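Local structure of MRG701 (5IN1) at residues E31-V36 with D46-N51. The protein is a plant MRG-family chromatin protein whose chromodomain forms dimers and probably reads methylated histone tails in transcriptional regulation. Sequence-based numbering, arbitrary orientation.
Sequences EWRYHV and DEWVTN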
loop_
_atom_site.group_PDB
_atom_site.type_symbol
_atom_site.label_atom_id
_atom_site.label_comp_id
_atom_site.label_asym_id
_atom_site.label_seq_id
_atom_site.Cartn_x
_atom_site.Cartn_y
_atom_site.Cartn_z
ATOM N N GLU A 31 4.719 -4.921 0.397
ATOM C CA GLU A 31 5.400 -4.622 1.649
ATOM C C GLU A 31 5.402 -3.121 1.893
ATOM O O GLU A 31 5.884 -2.352 1.072
ATOM C CB GLU A 31 6.840 -5.160 1.610
ATOM C CG GLU A 31 7.656 -5.007 2.890
ATOM C CD GLU A 31 8.894 -5.904 2.892
ATOM O OE1 GLU A 31 8.738 -7.141 2.742
ATOM O OE2 GLU A 31 10.014 -5.371 3.021
ATOM N N TRP A 32 4.869 -2.711 3.036
ATOM C CA TRP A 32 4.953 -1.316 3.442
ATOM C C TRP A 32 6.314 -1.001 4.072
ATOM O O TRP A 32 6.838 -1.785 4.870
ATOM C CB TRP A 32 3.835 -0.977 4.434
ATOM C CG TRP A 32 2.494 -0.783 3.779
ATOM C CD1 TRP A 32 1.455 -1.676 3.740
ATOM C CD2 TRP A 32 2.058 0.374 3.057
ATOM N NE1 TRP A 32 0.404 -1.141 3.037
ATOM C CE2 TRP A 32 0.741 0.112 2.601
ATOM C CE3 TRP A 32 2.649 1.597 2.741
ATOM C CZ2 TRP A 32 0.005 1.038 1.856
ATOM C CZ3 TRP A 32 1.922 2.520 2.008
ATOM C CH2 TRP A 32 0.608 2.228 1.562
ATOM N N ARG A 33 6.886 0.147 3.719
ATOM C CA ARG A 33 8.010 0.685 4.492
ATOM C C ARG A 33 7.684 2.104 4.910
ATOM O O ARG A 33 6.898 2.799 4.253
ATOM C CB ARG A 33 9.331 0.636 3.709
ATOM C CG ARG A 33 9.388 1.510 2.465
ATOM C CD ARG A 33 10.784 1.468 1.857
ATOM N NE ARG A 33 10.983 2.504 0.840
ATOM C CZ ARG A 33 12.173 2.899 0.403
ATOM N NH1 ARG A 33 13.277 2.350 0.898
ATOM N NH2 ARG A 33 12.258 3.842 -0.534
ATOM N N TYR A 34 8.279 2.526 6.019
ATOM C CA TYR A 34 7.937 3.774 6.670
ATOM C C TYR A 34 9.209 4.520 7.018
ATOM O O TYR A 34 10.093 3.957 7.670
ATOM C CB TYR A 34 7.128 3.508 7.937
ATOM C CG TYR A 34 5.898 2.661 7.713
ATOM C CD1 TYR A 34 4.736 3.223 7.206
ATOM C CD2 TYR A 34 5.897 1.305 7.988
ATOM C CE1 TYR A 34 3.601 2.447 6.990
ATOM C CE2 TYR A 34 4.774 0.534 7.784
ATOM C CZ TYR A 34 3.627 1.113 7.296
ATOM O OH TYR A 34 2.504 0.336 7.081
ATOM N N HIS A 35 9.298 5.778 6.605
ATOM C CA HIS A 35 10.445 6.594 6.969
ATOM C C HIS A 35 10.028 7.307 8.232
ATOM O O HIS A 35 9.067 8.072 8.219
ATOM C CB HIS A 35 10.839 7.586 5.861
ATOM C CG HIS A 35 12.268 8.027 5.926
ATOM N ND1 HIS A 35 12.678 9.148 6.620
ATOM C CD2 HIS A 35 13.394 7.494 5.381
ATOM C CE1 HIS A 35 13.987 9.288 6.495
ATOM N NE2 HIS A 35 14.445 8.302 5.748
ATOM N N VAL A 36 10.724 7.021 9.329
ATOM C CA VAL A 36 10.311 7.526 10.630
ATOM C C VAL A 36 11.349 8.445 11.241
ATOM O O VAL A 36 12.545 8.322 10.979
ATOM C CB VAL A 36 10.008 6.367 11.614
ATOM C CG1 VAL A 36 8.862 5.489 11.069
ATOM C CG2 VAL A 36 11.269 5.531 11.931
ATOM N N ASP A 46 16.781 9.304 11.431
ATOM C CA ASP A 46 15.618 9.074 10.566
ATOM C C ASP A 46 15.928 7.952 9.580
ATOM O O ASP A 46 17.019 7.931 8.996
ATOM C CB ASP A 46 15.241 10.327 9.788
ATOM C CG ASP A 46 14.758 11.460 10.669
ATOM O OD1 ASP A 46 14.752 11.345 11.915
ATOM O OD2 ASP A 46 14.399 12.499 10.091
ATOM N N GLU A 47 14.999 7.023 9.404
ATOM C CA GLU A 47 15.315 5.834 8.614
ATOM C C GLU A 47 14.065 5.130 8.127
ATOM O O GLU A 47 12.976 5.315 8.673
ATOM C CB GLU A 47 16.159 4.859 9.428
ATOM C CG GLU A 47 15.411 4.296 10.630
ATOM C CD GLU A 47 16.246 3.317 11.438
ATOM O OE1 GLU A 47 15.875 3.053 12.598
ATOM O OE2 GLU A 47 17.281 2.835 10.928
ATOM N N TRP A 48 14.235 4.319 7.087
ATOM C CA TRP A 48 13.187 3.430 6.622
ATOM C C TRP A 48 13.112 2.199 7.494
ATOM O O TRP A 48 14.131 1.552 7.755
ATOM C CB TRP A 48 13.439 2.958 5.186
ATOM C CG TRP A 48 13.295 3.983 4.126
ATOM C CD1 TRP A 48 14.303 4.561 3.404
ATOM C CD2 TRP A 48 12.076 4.539 3.627
ATOM N NE1 TRP A 48 13.784 5.449 2.502
ATOM C CE2 TRP A 48 12.418 5.456 2.617
ATOM C CE3 TRP A 48 10.723 4.347 3.939
ATOM C CZ2 TRP A 48 11.456 6.190 1.918
ATOM C CZ3 TRP A 48 9.766 5.076 3.246
ATOM C CH2 TRP A 48 10.140 5.986 2.243
ATOM N N VAL A 49 11.907 1.862 7.938
ATOM C CA VAL A 49 11.696 0.615 8.650
ATOM C C VAL A 49 10.481 -0.128 8.124
ATOM O O VAL A 49 9.561 0.466 7.540
ATOM C CB VAL A 49 11.514 0.860 10.166
ATOM C CG1 VAL A 49 12.735 1.580 10.758
ATOM C CG2 VAL A 49 10.248 1.646 10.420
ATOM N N THR A 50 10.450 -1.429 8.370
ATOM C CA THR A 50 9.284 -2.212 8.016
ATOM C C THR A 50 8.409 -2.473 9.243
ATOM O O THR A 50 8.729 -2.039 10.364
ATOM C CB THR A 50 9.703 -3.520 7.323
ATOM O OG1 THR A 50 10.835 -4.061 8.000
ATOM C CG2 THR A 50 10.102 -3.205 5.884
ATOM N N ASN A 51 7.278 -3.133 9.020
ATOM C CA ASN A 51 6.237 -3.256 10.023
ATOM C C ASN A 51 6.693 -3.890 11.334
ATOM O O ASN A 51 6.210 -3.542 12.422
ATOM C CB ASN A 51 5.080 -4.060 9.423
ATOM C CG ASN A 51 3.931 -4.209 10.365
ATOM O OD1 ASN A 51 3.237 -3.242 10.650
ATOM N ND2 ASN A 51 3.701 -5.430 10.846
HETATM O O HOH W 1 6.536 -3.899 6.396
HETATM O O HOH W 2 2.388 -2.209 7.750
#
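The indole of Trp-48 is overlapped on one face by the guanidinium of Arg-33 and met on the opposite face by the imidazole edge of His-35, all on one side of the antiparallel hairpin that strands 31-38 and 47-50 form in this chromodomain. Planes only 3° apart, with Arg-33 CZ 3.6 Å from the centroid of the Trp-48 five-membered ring, identify a flat cation-pi stack. Arg-33 CG lies between the backbone N and the carbonyl carbon (chi1 65°), and from there an extended chain runs over the six-membered ring. Glu-26 on the adjoining strand 16-28 takes Arg-33 NH2 in a salt bridge, which probably helps keep the guanidinium in place against the indole. His-35 makes an edge-to-face pair, its plane at 81° to the indole and its CD2 3.6 Å from Trp-48 NE1; its CB adds a CH-pi contact to the six-membered ring, and Gln-23 OE1 is hydrogen-bonded to His-35 ND1. An alanine in place of Trp-48 would probably leave the Arg-33 guanidinium without its stacking surface and the His-35 edge without the ring face it meets.

Backbone pairing fixes the register: Tyr-34 N reaches Val-49 O at 2.9 Å, Val-49 N returns to Tyr-34 O at 2.8 Å, and Val-36 and Glu-47 form the second hydrogen-bonded pair. On the other face, Val-36 CG1 packs against Val-49 CG2 at 4.1 Å, and Leu-54 of strand 54-56 touches both Tyr-34 and Val-49. Between Trp-32 O and Asn-51 N, 4.4 Å apart, one water forms a bridge, donating to Trp-32 O at 2.6 Å and accepting from Asn-51 N at 2.8 Å.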